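Local coordinates for hypothetical protein ydiI (Escherichia coli, PDB 1VH5) that catalyses the hydrolysis of 1,4-dihydroxy-2-naphthoyl-CoA to 1,4-dihydroxy-2-naphthoate in menaquinone biosynthesis and also cleaves a wide range of other acyl-CoA thioesters, at residues R7-E12 and G72-E77; L26-E31 and A40-D45; L85-N90 and S131-A136; G102-L107 and W116-F121. One frame throughout, in Å; residues are numbered along the deposited sequence.

Contact 1 (R7-E12 and G72-E77); sequences RKITLE and GYLCTE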
loop_
_atom_site.group_PDB
_atom_site.type_symbol
_atom_site.label_atom_id
_atom_site.label_comp_id
_atom_site.label_asym_id
_atom_site.label_seq_id
_atom_site.Cartn_x
_atom_site.Cartn_y
_atom_site.Cartn_z
ATOM N N ARG A 7 22.468 -13.023 -4.515
ATOM C CA ARG A 7 22.835 -12.211 -5.665
ATOM C C ARG A 7 23.541 -11.004 -5.137
ATOM O O ARG A 7 23.204 -10.484 -4.081
ATOM C CB ARG A 7 21.610 -11.732 -6.443
ATOM C CG ARG A 7 20.667 -12.794 -6.958
ATOM C CD ARG A 7 19.515 -12.225 -7.749
ATOM N NE ARG A 7 18.428 -13.162 -7.993
ATOM C CZ ARG A 7 18.336 -13.976 -9.030
ATOM N NH1 ARG A 7 17.295 -14.778 -9.145
ATOM N NH2 ARG A 7 19.276 -13.985 -9.985
ATOM N N LYS A 8 24.523 -10.528 -5.893
ATOM C CA LYS A 8 25.175 -9.271 -5.538
ATOM C C LYS A 8 24.543 -8.127 -6.338
ATOM O O LYS A 8 24.222 -8.264 -7.513
ATOM C CB LYS A 8 26.694 -9.361 -5.783
ATOM C CG LYS A 8 27.499 -8.214 -5.159
ATOM C CD LYS A 8 27.810 -8.475 -3.686
ATOM C CE LYS A 8 29.207 -9.054 -3.478
ATOM N NZ LYS A 8 29.412 -9.426 -2.051
ATOM N N ILE A 9 24.327 -7.012 -5.670
ATOM C CA ILE A 9 23.839 -5.804 -6.322
ATOM C C ILE A 9 24.436 -4.582 -5.638
ATOM O O ILE A 9 24.662 -4.593 -4.432
ATOM C CB ILE A 9 22.265 -5.786 -6.329
ATOM C CG1 ILE A 9 21.737 -4.861 -7.426
ATOM C CG2 ILE A 9 21.673 -5.440 -4.948
ATOM C CD1 ILE A 9 20.237 -5.057 -7.698
ATOM N N THR A 10 24.750 -3.553 -6.424
ATOM C CA THR A 10 25.140 -2.269 -5.857
ATOM C C THR A 10 23.885 -1.474 -5.540
ATOM O O THR A 10 22.815 -1.757 -6.096
ATOM C CB THR A 10 25.968 -1.448 -6.848
ATOM O OG1 THR A 10 25.268 -1.381 -8.102
ATOM C CG2 THR A 10 27.310 -2.137 -7.148
ATOM N N LEU A 11 24.031 -0.466 -4.682
ATOM C CA LEU A 11 22.949 0.482 -4.420
ATOM C C LEU A 11 22.520 1.181 -5.699
ATOM O O LEU A 11 21.347 1.402 -5.945
ATOM C CB LEU A 11 23.342 1.507 -3.353
ATOM C CG LEU A 11 23.142 1.127 -1.886
ATOM C CD1 LEU A 11 23.579 2.273 -0.984
ATOM C CD2 LEU A 11 21.716 0.665 -1.536
ATOM N N GLU A 12 23.498 1.513 -6.536
ATOM C CA GLU A 12 23.224 2.105 -7.830
ATOM C C GLU A 12 22.269 1.277 -8.699
ATOM O O GLU A 12 21.307 1.815 -9.254
ATOM C CB GLU A 12 24.546 2.314 -8.582
ATOM C CG GLU A 12 25.034 3.749 -8.619
ATOM C CD GLU A 12 26.290 3.875 -9.449
ATOM O OE1 GLU A 12 26.187 3.822 -10.700
ATOM O OE2 GLU A 12 27.381 3.981 -8.845
ATOM N N GLY A 72 13.521 -10.200 -1.362
ATOM C CA GLY A 72 13.145 -11.575 -1.704
ATOM C C GLY A 72 13.882 -12.045 -2.951
ATOM O O GLY A 72 14.442 -13.168 -2.995
ATOM N N TYR A 73 13.867 -11.218 -4.018
ATOM C CA TYR A 73 14.572 -11.533 -5.269
ATOM C C TYR A 73 16.065 -11.762 -5.000
ATOM O O TYR A 73 16.659 -12.721 -5.524
ATOM C CB TYR A 73 14.373 -10.359 -6.258
ATOM C CG TYR A 73 15.339 -10.415 -7.453
ATOM C CD1 TYR A 73 15.159 -11.343 -8.482
ATOM C CD2 TYR A 73 16.415 -9.529 -7.533
ATOM C CE1 TYR A 73 16.056 -11.401 -9.578
ATOM C CE2 TYR A 73 17.296 -9.564 -8.632
ATOM C CZ TYR A 73 17.094 -10.502 -9.637
ATOM O OH TYR A 73 17.972 -10.557 -10.710
ATOM N N LEU A 74 16.659 -10.914 -4.165
ATOM C CA LEU A 74 18.090 -11.028 -3.872
ATOM C C LEU A 74 18.443 -12.296 -3.113
ATOM O O LEU A 74 19.642 -12.657 -3.067
ATOM C CB LEU A 74 18.631 -9.805 -3.124
ATOM C CG LEU A 74 18.548 -8.466 -3.885
ATOM C CD1 LEU A 74 18.881 -7.310 -2.955
ATOM C CD2 LEU A 74 19.492 -8.425 -5.106
ATOM N N CYS A 75 17.434 -13.002 -2.574
ATOM C CA CYS A 75 17.629 -14.263 -1.850
ATOM C C CYS A 75 17.268 -15.467 -2.724
ATOM O O CYS A 75 17.137 -16.588 -2.214
ATOM C CB CYS A 75 16.866 -14.292 -0.524
ATOM S SG CYS A 75 17.523 -13.095 0.670
ATOM N N THR A 76 17.089 -15.232 -4.022
ATOM C CA THR A 76 16.917 -16.334 -4.991
ATOM C C THR A 76 18.107 -16.342 -5.935
ATOM O O THR A 76 18.972 -15.453 -5.868
ATOM C CB THR A 76 15.598 -16.217 -5.811
ATOM O OG1 THR A 76 15.650 -15.044 -6.649
ATOM C CG2 THR A 76 14.366 -16.116 -4.915
ATOM N N GLU A 77 18.151 -17.326 -6.830
ATOM C CA GLU A 77 19.289 -17.401 -7.747
ATOM C C GLU A 77 18.890 -17.769 -9.173
ATOM O O GLU A 77 17.785 -18.265 -9.411
ATOM C CB GLU A 77 20.393 -18.312 -7.181
ATOM C CG GLU A 77 19.987 -19.749 -6.889
ATOM C CD GLU A 77 21.115 -20.488 -6.164
ATOM O OE1 GLU A 77 22.125 -20.769 -6.823
ATOM O OE2 GLU A 77 20.994 -20.792 -4.962
#

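Contact 2 (L26-E31 and A40-D45); sequences LDIRFE and ATMPVD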
loop_
_atom_site.group_PDB
_atom_site.type_symbol
_atom_site.label_atom_id
_atom_site.label_comp_id
_atom_site.label_asym_id
_atom_site.label_seq_id
_atom_site.Cartn_x
_atom_site.Cartn_y
_atom_site.Cartn_z
ATOM N N LEU A 26 7.589 7.845 -6.648
ATOM C CA LEU A 26 7.487 8.265 -5.261
ATOM C C LEU A 26 8.823 8.647 -4.610
ATOM O O LEU A 26 8.861 8.963 -3.408
ATOM C CB LEU A 26 6.790 7.186 -4.413
ATOM C CG LEU A 26 5.373 6.806 -4.815
ATOM C CD1 LEU A 26 4.840 5.763 -3.798
ATOM C CD2 LEU A 26 4.442 8.019 -4.815
ATOM N N ASP A 27 9.915 8.563 -5.380
ATOM C CA ASP A 27 11.264 8.853 -4.856
ATOM C C ASP A 27 11.653 7.940 -3.710
ATOM O O ASP A 27 12.273 8.375 -2.752
ATOM C CB ASP A 27 11.377 10.333 -4.419
ATOM C CG ASP A 27 12.811 10.785 -4.152
ATOM O OD1 ASP A 27 12.989 11.594 -3.204
ATOM O OD2 ASP A 27 13.780 10.383 -4.836
ATOM N N ILE A 28 11.264 6.678 -3.820
ATOM C CA ILE A 28 11.808 5.687 -2.908
ATOM C C ILE A 28 13.284 5.447 -3.281
ATOM O O ILE A 28 13.588 5.202 -4.466
ATOM C CB ILE A 28 10.939 4.411 -2.972
ATOM C CG1 ILE A 28 9.576 4.709 -2.325
ATOM C CG2 ILE A 28 11.606 3.258 -2.228
ATOM C CD1 ILE A 28 8.468 3.645 -2.625
ATOM N N ARG A 29 14.170 5.511 -2.281
ATOM C CA ARG A 29 15.608 5.406 -2.511
ATOM C C ARG A 29 16.150 4.317 -1.591
ATOM O O ARG A 29 16.071 4.430 -0.364
ATOM C CB ARG A 29 16.317 6.722 -2.139
ATOM C CG ARG A 29 15.754 8.011 -2.696
ATOM C CD ARG A 29 16.732 9.182 -2.616
ATOM N NE ARG A 29 16.112 10.457 -2.977
ATOM C CZ ARG A 29 16.228 11.596 -2.296
ATOM N NH1 ARG A 29 15.612 12.691 -2.735
ATOM N NH2 ARG A 29 16.937 11.643 -1.176
ATOM N N PHE A 30 16.763 3.292 -2.179
ATOM C CA PHE A 30 17.531 2.334 -1.365
ATOM C C PHE A 30 18.802 2.997 -0.811
ATOM O O PHE A 30 19.513 3.683 -1.543
ATOM C CB PHE A 30 17.851 1.067 -2.188
ATOM C CG PHE A 30 16.629 0.251 -2.451
ATOM C CD1 PHE A 30 15.783 0.520 -3.533
ATOM C CD2 PHE A 30 16.267 -0.740 -1.573
ATOM C CE1 PHE A 30 14.603 -0.211 -3.733
ATOM C CE2 PHE A 30 15.082 -1.450 -1.739
ATOM C CZ PHE A 30 14.279 -1.222 -2.829
ATOM N N GLU A 31 19.043 2.811 0.474
ATOM C CA GLU A 31 20.107 3.507 1.200
ATOM C C GLU A 31 21.160 2.583 1.768
ATOM O O GLU A 31 22.283 3.029 2.062
ATOM C CB GLU A 31 19.521 4.237 2.395
ATOM C CG GLU A 31 18.384 5.181 2.093
ATOM C CD GLU A 31 18.811 6.626 2.066
ATOM O OE1 GLU A 31 19.994 6.900 2.340
ATOM O OE2 GLU A 31 17.963 7.480 1.792
ATOM N N ALA A 40 15.472 1.369 2.783
ATOM C CA ALA A 40 15.159 2.392 1.800
ATOM C C ALA A 40 14.372 3.514 2.457
ATOM O O ALA A 40 13.650 3.285 3.441
ATOM C CB ALA A 40 14.404 1.821 0.665
ATOM N N THR A 41 14.480 4.724 1.906
ATOM C CA THR A 41 13.678 5.842 2.405
ATOM C C THR A 41 12.682 6.349 1.365
ATOM O O THR A 41 12.765 6.052 0.205
ATOM C CB THR A 41 14.554 7.019 2.862
ATOM O OG1 THR A 41 15.286 7.516 1.727
ATOM C CG2 THR A 41 15.559 6.591 3.926
ATOM N N MET A 42 11.723 7.140 1.842
ATOM C CA MET A 42 10.645 7.697 1.021
ATOM C C MET A 42 10.211 9.014 1.625
ATOM O O MET A 42 10.079 9.124 2.840
ATOM C CB MET A 42 9.454 6.734 0.984
ATOM C CG MET A 42 8.219 7.168 0.162
ATOM S SD MET A 42 6.883 5.980 0.234
ATOM C CE MET A 42 6.436 6.179 1.859
ATOM N N PRO A 43 9.989 10.033 0.781
ATOM C CA PRO A 43 9.580 11.326 1.333
ATOM C C PRO A 43 8.124 11.277 1.775
ATOM O O PRO A 43 7.319 10.490 1.233
ATOM C CB PRO A 43 9.713 12.273 0.123
ATOM C CG PRO A 43 9.421 11.404 -1.059
ATOM C CD PRO A 43 10.050 10.066 -0.687
ATOM N N VAL A 44 7.818 12.100 2.767
ATOM C CA VAL A 44 6.452 12.414 3.168
ATOM C C VAL A 44 6.166 13.724 2.429
ATOM O O VAL A 44 6.607 14.793 2.833
ATOM C CB VAL A 44 6.284 12.558 4.705
ATOM C CG1 VAL A 44 4.819 12.808 5.057
ATOM C CG2 VAL A 44 6.828 11.335 5.461
ATOM N N ASP A 45 5.530 13.617 1.286
ATOM C CA ASP A 45 5.303 14.787 0.414
ATOM C C ASP A 45 3.954 14.671 -0.306
ATOM O O ASP A 45 3.138 13.769 -0.046
ATOM C CB ASP A 45 6.483 14.990 -0.559
ATOM C CG ASP A 45 6.547 13.959 -1.659
ATOM O OD1 ASP A 45 7.487 14.067 -2.478
ATOM O OD2 ASP A 45 5.735 13.038 -1.809
#

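Contact 3 (L85-N90 and S131-A136); sequences LEINAN and SRLTTA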
loop_
_atom_site.group_PDB
_atom_site.type_symbol
_atom_site.label_atom_id
_atom_site.label_comp_id
_atom_site.label_asym_id
_atom_site.label_seq_id
_atom_site.Cartn_x
_atom_site.Cartn_y
_atom_site.Cartn_z
ATOM N N LEU A 85 2.441 -12.668 -2.134
ATOM C CA LEU A 85 1.168 -13.299 -1.811
ATOM C C LEU A 85 0.296 -12.468 -0.886
ATOM O O LEU A 85 -0.884 -12.330 -1.153
ATOM C CB LEU A 85 1.382 -14.690 -1.190
ATOM C CG LEU A 85 2.149 -15.711 -2.025
ATOM C CD1 LEU A 85 2.354 -16.938 -1.122
ATOM C CD2 LEU A 85 1.459 -16.072 -3.336
ATOM N N GLU A 86 0.858 -11.976 0.226
ATOM C CA GLU A 86 0.049 -11.332 1.248
ATOM C C GLU A 86 0.965 -10.275 1.859
ATOM O O GLU A 86 2.146 -10.503 2.096
ATOM C CB GLU A 86 -0.400 -12.350 2.296
ATOM C CG GLU A 86 -1.636 -11.937 3.136
ATOM C CD GLU A 86 -1.358 -11.145 4.417
ATOM O OE1 GLU A 86 -0.175 -10.929 4.771
ATOM O OE2 GLU A 86 -2.348 -10.714 5.068
ATOM N N ILE A 87 0.392 -9.119 2.168
ATOM C CA ILE A 87 1.080 -8.101 2.939
ATOM C C ILE A 87 0.128 -7.581 4.002
ATOM O O ILE A 87 -1.093 -7.489 3.759
ATOM C CB ILE A 87 1.581 -6.998 2.008
ATOM C CG1 ILE A 87 2.484 -6.017 2.755
ATOM C CG2 ILE A 87 0.391 -6.256 1.298
ATOM C CD1 ILE A 87 3.591 -5.383 1.983
ATOM N N ASN A 88 0.663 -7.265 5.173
ATOM C CA ASN A 88 -0.142 -6.742 6.260
ATOM C C ASN A 88 0.653 -5.695 6.999
ATOM O O ASN A 88 1.896 -5.706 6.958
ATOM C CB ASN A 88 -0.634 -7.865 7.166
ATOM C CG ASN A 88 0.502 -8.638 7.752
ATOM O OD1 ASN A 88 1.182 -8.153 8.659
ATOM N ND2 ASN A 88 0.752 -9.827 7.221
ATOM N N ALA A 89 -0.034 -4.755 7.633
ATOM C CA ALA A 89 0.636 -3.646 8.313
ATOM C C ALA A 89 -0.212 -3.097 9.406
ATOM O O ALA A 89 -1.451 -3.007 9.259
ATOM C CB ALA A 89 1.018 -2.524 7.319
ATOM N N ASN A 90 0.459 -2.706 10.483
ATOM C CA ASN A 90 -0.146 -1.865 11.482
ATOM C C ASN A 90 0.390 -0.446 11.438
ATOM O O ASN A 90 1.616 -0.240 11.423
ATOM C CB ASN A 90 0.118 -2.452 12.847
ATOM C CG ASN A 90 -0.791 -1.939 13.837
ATOM O OD1 ASN A 90 -0.633 -0.801 14.281
ATOM N ND2 ASN A 90 -1.843 -2.755 14.175
ATOM N N SER A 131 5.127 -3.974 9.284
ATOM C CA SER A 131 4.533 -4.741 8.207
ATOM C C SER A 131 5.214 -6.092 8.049
ATOM O O SER A 131 6.362 -6.283 8.479
ATOM C CB SER A 131 4.564 -3.982 6.912
ATOM O OG SER A 131 5.859 -4.007 6.387
ATOM N N ARG A 132 4.476 -7.032 7.471
ATOM C CA ARG A 132 5.025 -8.319 7.049
ATOM C C ARG A 132 4.586 -8.635 5.617
ATOM O O ARG A 132 3.443 -8.365 5.275
ATOM C CB ARG A 132 4.508 -9.445 7.962
ATOM C CG ARG A 132 5.085 -9.492 9.385
ATOM C CD ARG A 132 4.841 -10.830 10.128
ATOM N NE ARG A 132 3.471 -11.353 9.944
ATOM C CZ ARG A 132 2.436 -10.973 10.683
ATOM N NH1 ARG A 132 1.251 -11.448 10.434
ATOM N NH2 ARG A 132 2.549 -10.118 11.684
ATOM N N LEU A 133 5.488 -9.209 4.793
ATOM C CA LEU A 133 5.231 -9.613 3.427
ATOM C C LEU A 133 5.561 -11.076 3.293
ATOM O O LEU A 133 6.650 -11.502 3.696
ATOM C CB LEU A 133 6.131 -8.775 2.485
ATOM C CG LEU A 133 6.102 -9.190 1.009
ATOM C CD1 LEU A 133 4.761 -8.941 0.304
ATOM C CD2 LEU A 133 7.307 -8.570 0.209
ATOM N N THR A 134 4.627 -11.848 2.742
ATOM C CA THR A 134 4.853 -13.235 2.374
ATOM C C THR A 134 5.001 -13.351 0.881
ATOM O O THR A 134 4.126 -12.855 0.163
ATOM C CB THR A 134 3.680 -14.100 2.886
ATOM O OG1 THR A 134 3.584 -13.975 4.309
ATOM C CG2 THR A 134 3.894 -15.594 2.571
ATOM N N THR A 135 6.068 -14.028 0.420
ATOM C CA THR A 135 6.271 -14.266 -1.019
ATOM C C THR A 135 6.352 -15.738 -1.305
ATOM O O THR A 135 6.663 -16.546 -0.427
ATOM C CB THR A 135 7.593 -13.658 -1.485
ATOM O OG1 THR A 135 8.674 -14.346 -0.820
ATOM C CG2 THR A 135 7.694 -12.175 -1.134
ATOM N N ALA A 136 6.054 -16.070 -2.543
ATOM C CA ALA A 136 6.356 -17.404 -3.078
ATOM C C ALA A 136 7.535 -17.316 -4.039
ATOM O O ALA A 136 7.659 -16.358 -4.804
ATOM C CB ALA A 136 5.161 -17.978 -3.791
HETATM O O HOH W 1 2.513 -11.624 5.191
#

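Contact 4 (G102-L107 and W116-F121); sequences GVCKPL and WQIEIF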
loop_
_atom_site.group_PDB
_atom_site.type_symbol
_atom_site.label_atom_id
_atom_site.label_comp_id
_atom_site.label_asym_id
_atom_site.label_seq_id
_atom_site.Cartn_x
_atom_site.Cartn_y
_atom_site.Cartn_z
ATOM N N GLY A 102 12.296 2.538 5.768
ATOM C CA GLY A 102 11.942 1.143 5.987
ATOM C C GLY A 102 13.175 0.284 6.172
ATOM O O GLY A 102 14.153 0.412 5.414
ATOM N N VAL A 103 13.090 -0.588 7.164
ATOM C CA VAL A 103 14.178 -1.491 7.518
ATOM C C VAL A 103 13.597 -2.901 7.385
ATOM O O VAL A 103 12.664 -3.243 8.107
ATOM C CB VAL A 103 14.677 -1.283 8.999
ATOM C CG1 VAL A 103 15.804 -2.226 9.308
ATOM C CG2 VAL A 103 15.118 0.183 9.255
ATOM N N CYS A 104 14.130 -3.685 6.452
ATOM C CA CYS A 104 13.546 -4.984 6.112
ATOM C C CYS A 104 14.517 -6.079 6.556
ATOM O O CYS A 104 15.717 -6.013 6.226
ATOM C CB CYS A 104 13.366 -5.018 4.586
ATOM S SG CYS A 104 12.782 -6.576 3.894
ATOM N N LYS A 105 14.006 -7.075 7.277
ATOM C CA LYS A 105 14.811 -8.231 7.710
ATOM C C LYS A 105 13.998 -9.526 7.423
ATOM O O LYS A 105 12.776 -9.501 7.418
ATOM C CB LYS A 105 15.128 -8.134 9.212
ATOM C CG LYS A 105 14.005 -8.598 10.138
ATOM C CD LYS A 105 14.492 -8.580 11.583
ATOM C CE LYS A 105 13.407 -9.104 12.514
ATOM N NZ LYS A 105 13.805 -9.024 13.955
ATOM N N PRO A 106 14.651 -10.651 7.183
ATOM C CA PRO A 106 13.914 -11.892 6.935
ATOM C C PRO A 106 13.353 -12.502 8.223
ATOM O O PRO A 106 14.019 -12.483 9.266
ATOM C CB PRO A 106 14.976 -12.810 6.332
ATOM C CG PRO A 106 16.237 -12.381 7.024
ATOM C CD PRO A 106 16.118 -10.864 7.126
ATOM N N LEU A 107 12.144 -13.048 8.141
ATOM C CA LEU A 107 11.606 -13.922 9.194
ATOM C C LEU A 107 11.734 -15.371 8.748
ATOM O O LEU A 107 11.867 -16.269 9.598
ATOM C CB LEU A 107 10.149 -13.595 9.526
ATOM C CG LEU A 107 9.897 -12.202 10.091
ATOM C CD1 LEU A 107 8.421 -12.060 10.478
ATOM C CD2 LEU A 107 10.818 -11.827 11.263
ATOM N N TRP A 116 9.074 -11.620 5.138
ATOM C CA TRP A 116 9.907 -10.457 5.403
ATOM C C TRP A 116 9.183 -9.570 6.410
ATOM O O TRP A 116 7.953 -9.397 6.305
ATOM C CB TRP A 116 10.111 -9.694 4.084
ATOM C CG TRP A 116 10.957 -10.442 3.108
ATOM C CD1 TRP A 116 10.555 -11.252 2.104
ATOM C CD2 TRP A 116 12.377 -10.536 3.152
ATOM N NE1 TRP A 116 11.645 -11.801 1.451
ATOM C CE2 TRP A 116 12.776 -11.396 2.106
ATOM C CE3 TRP A 116 13.362 -9.968 3.981
ATOM C CZ2 TRP A 116 14.119 -11.686 1.838
ATOM C CZ3 TRP A 116 14.714 -10.248 3.707
ATOM C CH2 TRP A 116 15.067 -11.103 2.640
ATOM N N GLN A 117 9.925 -8.991 7.354
ATOM C CA GLN A 117 9.371 -7.987 8.260
ATOM C C GLN A 117 9.953 -6.636 7.847
ATOM O O GLN A 117 11.191 -6.468 7.725
ATOM C CB GLN A 117 9.733 -8.318 9.686
ATOM C CG GLN A 117 9.109 -7.383 10.766
ATOM C CD GLN A 117 9.233 -8.029 12.142
ATOM O OE1 GLN A 117 8.462 -8.917 12.498
ATOM N NE2 GLN A 117 10.229 -7.639 12.870
ATOM N N ILE A 118 9.082 -5.646 7.627
ATOM C CA ILE A 118 9.568 -4.318 7.323
ATOM C C ILE A 118 8.995 -3.345 8.355
ATOM O O ILE A 118 7.766 -3.208 8.492
ATOM C CB ILE A 118 9.209 -3.837 5.907
ATOM C CG1 ILE A 118 9.556 -4.870 4.820
ATOM C CG2 ILE A 118 9.910 -2.465 5.692
ATOM C CD1 ILE A 118 8.464 -5.927 4.583
ATOM N N GLU A 119 9.890 -2.662 9.079
ATOM C CA GLU A 119 9.473 -1.637 10.027
ATOM C C GLU A 119 9.827 -0.278 9.428
ATOM O O GLU A 119 10.915 -0.101 8.853
ATOM C CB GLU A 119 10.157 -1.835 11.386
ATOM C CG GLU A 119 9.678 -3.057 12.174
ATOM C CD GLU A 119 10.406 -3.218 13.517
ATOM O OE1 GLU A 119 11.629 -2.922 13.602
ATOM O OE2 GLU A 119 9.765 -3.645 14.507
ATOM N N ILE A 120 8.902 0.680 9.553
ATOM C CA ILE A 120 9.113 1.992 8.943
ATOM C C ILE A 120 9.142 3.014 10.050
ATOM O O ILE A 120 8.243 3.078 10.885
ATOM C CB ILE A 120 7.986 2.279 7.957
ATOM C CG1 ILE A 120 8.041 1.224 6.830
ATOM C CG2 ILE A 120 8.078 3.760 7.416
ATOM C CD1 ILE A 120 6.883 1.250 5.964
ATOM N N PHE A 121 10.193 3.826 10.057
ATOM C CA PHE A 121 10.480 4.795 11.121
ATOM C C PHE A 121 10.508 6.205 10.543
ATOM O O PHE A 121 10.859 6.426 9.381
ATOM C CB PHE A 121 11.848 4.528 11.790
ATOM C CG PHE A 121 11.988 3.140 12.359
ATOM C CD1 PHE A 121 12.384 2.079 11.527
ATOM C CD2 PHE A 121 11.702 2.895 13.682
ATOM C CE1 PHE A 121 12.491 0.779 12.026
ATOM C CE2 PHE A 121 11.802 1.580 14.204
ATOM C CZ PHE A 121 12.224 0.540 13.361
HETATM O O HOH W 2 11.381 -8.768 15.353
#

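Contact 1 (R7-E12 and G72-E77)
Arg7 meets residues 72-77 with both its backbone and its side chain. Its N-H makes a weak bond to Leu74 O, while the side chain leaves with CG anti to the carbonyl carbon (chi1 -57°), stays extended to NE and crosses Tyr73. The guanidinium lies flat on the phenol ring, the planes 6° apart and the centres separated by 4.1 Å. This is an offset stack: Arg7 NE stands over the ring toward its rim, and Arg7 CD adds a CH-pi contact, 3.8 Å from the centroid of the Tyr73 ring. Glu77 CA covers the other face of the guanidinium. In its plane, Arg7 NE reaches Tyr73 O at 3.1 Å and Arg7 NH1 reaches Thr76 OG1 at 3.0 Å, the latter with an N-H...O angle of 160°; Arg7 NH2 continues to Gly78 O. Here the long helix 57-74 of the hotdog fold comes to its C-terminal end, where carbonyls run short of the amide donors of a following turn. Tyr73 O still takes Thr76 N, and adds Thr76 OG1 (2.8 Å) on an in-plane lone pair and Arg7 NE from well above the carbonyl plane. Arginine suits the place because it offers flat faces for a ring and several in-plane N-H groups for oxygens; its charge would probably also be welcome at this helix end. Two residues on, branched Ile9 crosses Leu74 at about a right angle, CG2 lying 3.7 Å from Leu74 CD2, and it also touches Ile33 of strand 29-33.

Contact 2 (L26-E31 and A40-D45)
Thr41 OG1 is held by two groups: it donates to Glu31 OE2 at 2.7 Å, on the anti lone pair of that oxygen, and accepts from Arg99 NE. A bend at chi2 (-102°) turns Glu31 CD toward Thr41, the two side chains crossing at about a right angle, and Glu31 CG lies 3.7 Å from Thr41 CG2. An alanine in place of Glu31 would probably leave the Thr41 hydroxyl without its acceptor and remove part of the cover of its methyl. In the backbone, Arg29 and Thr41 form an antiparallel hydrogen-bonded pair, Arg29 N to Thr41 O 2.9 Å and Thr41 N to Arg29 O 2.8 Å.

The other face is apolar. Ala40 CB sits over the face of the Phe30 ring, 4.2 Å from its centroid, a small side chain that lets the ring lie close. Ile28 and Met42 run side by side, with Ile28 CG1 3.8 Å from Met42 CG. Farther along, a Schellman motif with positive phi at Asp27 ends the preceding helix; Pro43, a compact ring without an N-H, fits there with CD 3.2 Å from Leu26 O and Asp27 CB alongside. Two antiparallel strands, 29-33 and 38-43, thus make a beta hairpin of the hotdog sheet, its Phe30-Ala40 face laid against helix 57-74.

Contact 3 (L85-N90 and S131-A136)
A classic beta bulge, with Leu85 and Glu86 both facing Thr134, marks the pairing of strands 81-91 and 127-138 in the hotdog sheet. Leu85 N donates to Thr134 O at 2.9 Å, and Glu86 N adds a weak bond to the same oxygen at 3.4 Å. Thr134 N returns a bond to Glu86 O, and beyond the bulge Asn88 and Arg132 form a regular hydrogen-bonded pair. Ile87 and Leu133 cross obliquely on the face that meets helix 57-74, where Ile87 CB lies 4.1 Å from Leu133 CD1. The side chain of Ile87 is also about 4 Å from that of Glu65, the inferred catalytic residue, so a branched apolar group lines that neighbourhood. Next to this pair Ala89 CB and Ser131 CB, 3.9 Å apart, belong to small side chains that pack on Val61 and Ala64 of helix 57-74.

The opposite face is polar. Asn88 holds CG between its backbone N and carbonyl carbon (chi1 59°), which sets CG where the amide can lie beside Arg132. Asn88 ND2 donates to Glu86 OE1 at 2.8 Å, on the syn lone pair, while Asn88 OD1 stands 3.6 Å above the centre of the Arg132 guanidinium, the two planes turned 51° apart. A water joins Glu86 OE1 (2.8 Å) to Thr134 OG1. At the end of the strand, Asn90 ND2 bonds Glu86 OE1 of the second subunit, whose strand extends the sheet across the interface. With an amide N-H and a water on OE1 and an arginine nearby, the Glu86 carboxylate would probably stay ionised, and the partial negative charge of the Asn88 oxygen would be expected to suit the cationic face it stands over.

Contact 4 (G102-L107 and W116-F121)
Trp116 and Cys104 make the tight side of this contact: Cys104 SG, anti to its backbone N (chi1 175°), comes within 3.4 Å of Trp116 CE3 in an oblique sulfur-aromatic contact. Pro106 adds its ring to the same indole, Pro106 CB lying 3.7 Å from Trp116 CZ3. Cys104 SG also touches Ile118 CG1 at 3.8 Å, so a compact polarisable sulfur fills the place between an indole and an isoleucine. At the far end Gly102 CA packs on Ile120 CG1; a CB at Gly102 would stand tight against Ile118 CG2, consistent with a glycine at this position. Ala71 and Ile67 of helix 57-74 close over this face, and Trp116 NE1 bonds Gln114 OE1. An alanine in place of Trp116 would probably open a gap beside Cys104 and Pro106 and leave Gln114 OE1 without that donor.

The other face is looser and wetter. Lys105 and Gln117 stand side by side, both extended beyond CG, with Lys105 CE 3.5 Å from Gln117 NE2. Their ends are linked by a water that accepts from Lys105 NZ at 2.8 Å and from Gln117 NE2 at 3.0 Å; long polar chains suit this exposed side. Val103 CG2 leans obliquely on Phe121 CE1. Between the faces, Val103-Glu119 and Lys105-Gln117 each exchange two backbone bonds. Strands 99-106 and 113-121 are thus antiparallel neighbours in the hotdog sheet, whose apolar face wraps the long helix; the connection and the start of strand 113-121 carry substrate-binding residues His108 to His113.

Overall arrangement
Contacts 2, 3 and 4 belong to one antiparallel sheet: strand 38-43 of contact 2 pairs with strand 99-106 of contact 4 through Ala40 O and Gly102 N, and strand 113-121 of contact 4 pairs with strand 127-138 of contact 3. Contact 2 is buried for most of its touching residues; contacts 1, 3 and 4 are only partly buried, although contact 4 is nearest the chain's centre. Each sheet contact turns an apolar face to helix 57-74 and a more polar one away. Contact 1 lies farthest out, at the end of that helix, and depends on an arginine stack and carbonyl bonds instead of strand pairing; Cys75 and Gly72 touch Trp116 there. Contact 3 alone carries its strand pairing into the second subunit.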